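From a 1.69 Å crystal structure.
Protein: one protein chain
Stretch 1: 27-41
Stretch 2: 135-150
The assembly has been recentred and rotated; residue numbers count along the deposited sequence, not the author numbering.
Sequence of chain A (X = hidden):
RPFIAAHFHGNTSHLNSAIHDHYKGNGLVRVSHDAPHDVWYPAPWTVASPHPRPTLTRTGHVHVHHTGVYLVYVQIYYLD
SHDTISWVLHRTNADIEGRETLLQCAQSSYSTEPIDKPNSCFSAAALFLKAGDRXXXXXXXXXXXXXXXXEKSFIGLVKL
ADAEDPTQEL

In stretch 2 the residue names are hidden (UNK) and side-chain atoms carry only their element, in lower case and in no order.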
# COMPACT_ATOMS: atom_id res chain seq x y z
N GLY A 27 21.38 10.31 -2.82
CA GLY A 27 21.14 8.88 -3.03
C GLY A 27 20.56 8.53 -4.40
O GLY A 27 19.92 7.49 -4.57
N LEU A 28 20.80 9.40 -5.38
CA LEU A 28 20.23 9.24 -6.71
C LEU A 28 20.99 8.18 -7.49
O LEU A 28 22.22 8.24 -7.61
CB LEU A 28 20.25 10.58 -7.45
CG LEU A 28 19.49 10.70 -8.77
CD1 LEU A 28 17.99 10.59 -8.54
CD2 LEU A 28 19.83 12.01 -9.47
N VAL A 29 20.26 7.21 -8.04
CA VAL A 29 20.83 6.10 -8.80
C VAL A 29 20.14 6.01 -10.15
O VAL A 29 18.91 6.03 -10.22
CB VAL A 29 20.70 4.77 -8.04
CG1 VAL A 29 21.18 3.61 -8.89
CG2 VAL A 29 21.47 4.82 -6.72
N ARG A 30 20.93 5.91 -11.21
CA ARG A 30 20.42 5.63 -12.55
C ARG A 30 20.36 4.12 -12.74
O ARG A 30 21.35 3.42 -12.50
CB ARG A 30 21.29 6.26 -13.64
CG ARG A 30 20.57 6.49 -14.96
CD ARG A 30 21.55 6.59 -16.13
NE ARG A 30 21.66 7.96 -16.65
CZ ARG A 30 20.90 8.46 -17.62
NH1 ARG A 30 21.07 9.71 -18.02
NH2 ARG A 30 19.96 7.72 -18.18
N VAL A 31 19.20 3.62 -13.15
CA VAL A 31 18.99 2.20 -13.38
C VAL A 31 18.88 1.99 -14.88
O VAL A 31 17.97 2.54 -15.53
CB VAL A 31 17.74 1.68 -12.65
CG1 VAL A 31 17.48 0.22 -13.01
CG2 VAL A 31 17.91 1.84 -11.15
N SER A 32 19.79 1.19 -15.44
CA SER A 32 19.81 0.97 -16.88
C SER A 32 18.64 0.09 -17.31
O SER A 32 18.04 -0.63 -16.51
CB SER A 32 21.13 0.33 -17.29
OG SER A 32 22.23 1.13 -16.89
N HIS A 33 18.33 0.17 -18.60
CA HIS A 33 17.26 -0.64 -19.17
C HIS A 33 17.49 -2.12 -18.87
O HIS A 33 18.57 -2.65 -19.12
CB HIS A 33 17.18 -0.42 -20.68
CG HIS A 33 16.05 -1.15 -21.34
ND1 HIS A 33 16.25 -2.16 -22.27
CD2 HIS A 33 14.71 -1.04 -21.21
CE1 HIS A 33 15.09 -2.62 -22.68
NE2 HIS A 33 14.13 -1.96 -22.05
N ASP A 34 16.45 -2.76 -18.32
CA ASP A 34 16.41 -4.18 -18.00
C ASP A 34 17.34 -4.58 -16.86
O ASP A 34 17.49 -5.78 -16.59
CB ASP A 34 16.69 -5.05 -19.22
CG ASP A 34 16.02 -6.40 -19.13
OD1 ASP A 34 14.79 -6.43 -18.91
OD2 ASP A 34 16.72 -7.43 -19.26
N ALA A 35 17.98 -3.62 -16.19
CA ALA A 35 18.73 -4.03 -15.01
C ALA A 35 17.84 -3.98 -13.78
O ALA A 35 17.00 -3.08 -13.65
CB ALA A 35 19.95 -3.13 -14.81
N PRO A 36 17.99 -4.91 -12.85
CA PRO A 36 17.22 -4.84 -11.61
C PRO A 36 17.78 -3.78 -10.67
O PRO A 36 18.97 -3.49 -10.67
CB PRO A 36 17.37 -6.24 -11.01
CG PRO A 36 18.70 -6.71 -11.51
CD PRO A 36 18.88 -6.09 -12.88
N HIS A 37 16.88 -3.19 -9.88
CA HIS A 37 17.32 -2.36 -8.76
C HIS A 37 18.18 -3.22 -7.83
O HIS A 37 17.78 -4.32 -7.46
CB HIS A 37 16.11 -1.79 -8.02
CG HIS A 37 15.34 -0.78 -8.81
ND1 HIS A 37 15.55 0.58 -8.68
CD2 HIS A 37 14.37 -0.91 -9.74
CE1 HIS A 37 14.74 1.23 -9.49
NE2 HIS A 37 14.01 0.35 -10.15
N ASP A 38 19.37 -2.72 -7.50
CA ASP A 38 20.29 -3.57 -6.74
C ASP A 38 20.98 -2.84 -5.59
O ASP A 38 21.96 -3.36 -5.05
CB ASP A 38 21.34 -4.20 -7.66
CG ASP A 38 22.19 -3.17 -8.39
OD1 ASP A 38 22.02 -1.96 -8.15
OD2 ASP A 38 23.04 -3.59 -9.20
N VAL A 39 20.49 -1.67 -5.21
CA VAL A 39 21.08 -0.93 -4.10
C VAL A 39 20.23 -1.16 -2.85
O VAL A 39 19.91 -0.22 -2.11
CB VAL A 39 21.20 0.57 -4.44
CG1 VAL A 39 22.16 1.27 -3.49
CG2 VAL A 39 21.68 0.74 -5.88
N TRP A 40 19.85 -2.42 -2.62
CA TRP A 40 19.07 -2.81 -1.45
C TRP A 40 19.99 -3.23 -0.31
O TRP A 40 21.12 -3.66 -0.52
CB TRP A 40 18.14 -3.99 -1.77
CG TRP A 40 17.15 -3.80 -2.87
CD1 TRP A 40 16.95 -4.62 -3.94
CD2 TRP A 40 16.18 -2.75 -2.99
NE1 TRP A 40 15.93 -4.14 -4.73
CE2 TRP A 40 15.44 -2.99 -4.16
CE3 TRP A 40 15.87 -1.62 -2.21
CZ2 TRP A 40 14.41 -2.15 -4.58
CZ3 TRP A 40 14.86 -0.79 -2.64
CH2 TRP A 40 14.14 -1.06 -3.81
N TYR A 41 19.46 -3.13 0.91
CA TYR A 41 20.16 -3.62 2.08
C TYR A 41 19.12 -3.95 3.13
O TYR A 41 18.15 -3.20 3.28
CB TYR A 41 21.16 -2.59 2.63
CG TYR A 41 22.17 -3.19 3.57
CD1 TYR A 41 23.34 -3.76 3.09
CD2 TYR A 41 21.95 -3.20 4.94
CE1 TYR A 41 24.26 -4.33 3.95
CE2 TYR A 41 22.87 -3.77 5.81
CZ TYR A 41 24.02 -4.33 5.31
OH TYR A 41 24.95 -4.89 6.16
N UNK A 135 13.05 -12.68 -6.58
CA UNK A 135 12.24 -11.51 -6.91
C UNK A 135 13.17 -10.35 -7.20
O UNK A 135 14.07 -10.07 -6.41
c UNK A 135 9.37 -12.60 -6.51
c UNK A 135 10.29 -12.22 -5.36
c UNK A 135 11.29 -11.14 -5.78
c UNK A 135 9.48 -11.73 -4.16
N UNK A 136 12.93 -9.66 -8.31
CA UNK A 136 13.66 -8.45 -8.65
C UNK A 136 12.67 -7.38 -9.10
O UNK A 136 11.62 -7.69 -9.66
c UNK A 136 14.68 -8.69 -9.77
N UNK A 137 13.03 -6.13 -8.85
CA UNK A 137 12.25 -4.99 -9.33
C UNK A 137 13.01 -4.37 -10.50
O UNK A 137 14.19 -4.01 -10.36
c UNK A 137 11.05 -2.88 -8.70
c UNK A 137 12.02 -3.94 -8.22
c UNK A 137 11.51 -4.60 -6.96
N UNK A 138 12.35 -4.23 -11.64
CA UNK A 138 12.92 -3.56 -12.80
C UNK A 138 12.01 -2.41 -13.20
O UNK A 138 10.79 -2.47 -13.02
c UNK A 138 14.22 -5.51 -13.84
c UNK A 138 13.09 -4.50 -13.99
c UNK A 138 15.52 -8.39 -14.32
n UNK A 138 16.61 -9.14 -14.20
n UNK A 138 14.37 -8.82 -13.80
c UNK A 138 14.42 -6.33 -15.11
n UNK A 138 15.56 -7.22 -14.95
N UNK A 139 12.60 -1.35 -13.75
CA UNK A 139 11.78 -0.34 -14.40
C UNK A 139 11.30 -0.89 -15.74
O UNK A 139 11.95 -1.75 -16.35
o UNK A 139 12.37 1.40 -12.23
n UNK A 139 14.23 2.14 -13.26
c UNK A 139 13.05 1.53 -13.26
c UNK A 139 12.58 0.95 -14.58
N UNK A 140 10.14 -0.42 -16.18
CA UNK A 140 9.59 -0.92 -17.44
C UNK A 140 10.27 -0.32 -18.66
O UNK A 140 10.28 -0.95 -19.72
c UNK A 140 8.09 -0.65 -17.52
c UNK A 140 7.40 -1.09 -16.25
o UNK A 140 7.88 0.76 -17.72
N UNK A 141 10.84 0.87 -18.54
CA UNK A 141 11.51 1.54 -19.64
C UNK A 141 12.91 1.94 -19.21
O UNK A 141 13.22 2.06 -18.02
c UNK A 141 10.74 2.77 -20.12
N UNK A 142 13.77 2.15 -20.20
CA UNK A 142 15.17 2.32 -19.93
C UNK A 142 15.48 3.62 -19.22
O UNK A 142 14.85 4.66 -19.44
N UNK A 143 16.48 3.55 -18.34
CA UNK A 143 17.13 4.72 -17.77
C UNK A 143 16.16 5.65 -17.06
O UNK A 143 15.76 6.69 -17.59
c UNK A 143 17.89 5.46 -18.86
c UNK A 143 19.12 4.70 -19.31
o UNK A 143 19.04 3.46 -19.43
o UNK A 143 20.17 5.34 -19.52
N UNK A 144 15.78 5.27 -15.85
CA UNK A 144 15.08 6.13 -14.92
C UNK A 144 15.95 6.30 -13.69
O UNK A 144 16.74 5.41 -13.34
n UNK A 144 12.35 6.17 -19.13
c UNK A 144 12.34 6.62 -16.33
n UNK A 144 11.15 6.47 -17.18
n UNK A 144 10.05 6.15 -19.17
c UNK A 144 13.71 5.55 -14.53
c UNK A 144 11.19 6.26 -18.49
c UNK A 144 12.77 5.32 -15.71
N UNK A 145 15.83 7.46 -13.06
CA UNK A 145 16.57 7.75 -11.83
C UNK A 145 15.64 7.64 -10.63
O UNK A 145 14.51 8.13 -10.65
n UNK A 145 17.75 9.50 -14.31
c UNK A 145 18.82 9.66 -15.07
c UNK A 145 18.15 9.36 -13.00
c UNK A 145 17.17 9.16 -11.88
n UNK A 145 19.89 9.62 -14.30
c UNK A 145 19.50 9.43 -13.00
N UNK A 146 16.14 6.99 -9.58
CA UNK A 146 15.39 6.82 -8.35
C UNK A 146 16.28 7.17 -7.16
O UNK A 146 17.51 7.10 -7.25
c UNK A 146 14.85 5.39 -8.20
o UNK A 146 15.85 4.43 -8.47
N UNK A 147 15.65 7.54 -6.05
CA UNK A 147 16.36 7.86 -4.82
C UNK A 147 16.40 6.61 -3.94
O UNK A 147 15.36 6.15 -3.45
c UNK A 147 15.81 10.39 -4.74
c UNK A 147 15.06 11.44 -3.93
c UNK A 147 15.69 9.02 -4.08
c UNK A 147 17.28 10.78 -4.89
N UNK A 148 17.59 6.07 -3.74
CA UNK A 148 17.75 4.84 -2.97
C UNK A 148 18.17 5.18 -1.54
O UNK A 148 19.31 4.99 -1.12
c UNK A 148 18.74 3.90 -3.65
c UNK A 148 18.41 3.63 -5.12
s UNK A 148 16.68 3.18 -5.32
c UNK A 148 16.63 1.78 -4.25
N UNK A 149 17.20 5.72 -0.81
CA UNK A 149 17.33 6.06 0.59
C UNK A 149 16.31 5.24 1.37
O UNK A 149 15.25 4.91 0.83
c UNK A 149 17.73 9.93 0.08
c UNK A 149 17.11 7.57 0.82
n UNK A 149 18.74 10.78 0.11
c UNK A 149 18.10 8.45 0.05
o UNK A 149 16.56 10.29 0.07
N UNK A 150 16.60 4.88 2.63
CA UNK A 150 15.81 3.82 3.28
C UNK A 150 14.34 4.16 3.42
O UNK A 150 13.49 3.27 3.27
c UNK A 150 17.70 5.36 3.48
c UNK A 150 17.84 4.26 4.49
c UNK A 150 16.49 3.69 4.66
O HOH W 1 17.81 8.71 -18.94
O HOH W 2 15.64 1.59 -15.63
O HOH W 3 15.25 -1.52 -14.89
O HOH W 4 18.99 -8.38 -15.88
O HOH W 5 13.94 -1.52 -18.23
O HOH W 6 15.59 -5.71 -7.26

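Position 135 carries four carbons forked at the second and reaches nothing on stretch 1: Leu135. Position 136 has one carbon, CB, 3.8 Å from Pro36 CB, hence Ala136. At 137 one carbon bears two more, a beta-branched apolar side chain near the Trp40 ring; this is Val137, whose O accepts from His37 N at 2.9 Å (165°).

Position 138 runs through three carbons and a nitrogen to a carbon with two nitrogens, a guanidinium with Pro36 CB over one face. It is Arg138; NE donates to Asp34 O at 2.9 Å. At 139 two carbons end in one oxygen and one nitrogen, giving Asn139, whose OD1 accepts from His37 NE2 at 2.8 Å (163°).

Position 140, one carbon bearing an oxygen and a carbon, does not reach stretch 1: Thr140. Position 141, a single carbon pointing away, is Ala141. Position 142 has no side-chain atoms, so it is Gly142; an ideal CB there would lie 3.0 Å from His33 CB, a clash.

Two carbons, the second with two oxygens, mark 143 as a carboxylate. Asp143 OD2 forms a salt bridge with Arg30 NH2 at 2.7 Å, and water 1 links that NH2 to Asp143 O. Position 144 is another guanidinium on three carbons and a nitrogen, its side chain making no close contact with stretch 1: Arg144. At 145 one carbon leads to a five-membered ring of three carbons and two nitrogens, His145. Arg30 CG sits over its face, 3.6 Å from the ring centroid and 28° off the normal.

One carbon and one oxygen at 146 give Ser146, with OG 3.5 Å from His37 CE1. Four carbons forked at the second make 147 Leu147; its CD2 meets Leu28 CD1 at 3.7 Å. Position 148 is unbranched, two carbons, sulfur, carbon: Met148, with CG 3.7 Å from Val29 CG2 and CE 3.5 Å from Trp40 CZ3. Position 149 has three carbons, the third holding an oxygen and a nitrogen, the nitrogen 4.0 Å from Gly27 N: Gln149. At 150 three carbons close onto the backbone N, out of reach of stretch 1: Pro150.

The contact is antiparallel pairing of 28-31 with 144-147. Val29 N to Ser146 O (2.9 Å), Ser146 N to Val29 O (3.0 Å) and Val31 N to Arg144 O (3.0 Å) fix the register. Leu28, Arg30, His145 and Leu147 share one face; Val29, Val31, Arg144 and Ser146 share the other. Beyond the Ser32-Ala35 type II turn, His37 anchors strand 135-139 through backbone and ring.

Stretch 2 (135-150) LAVRNTAGDRHSLMQP
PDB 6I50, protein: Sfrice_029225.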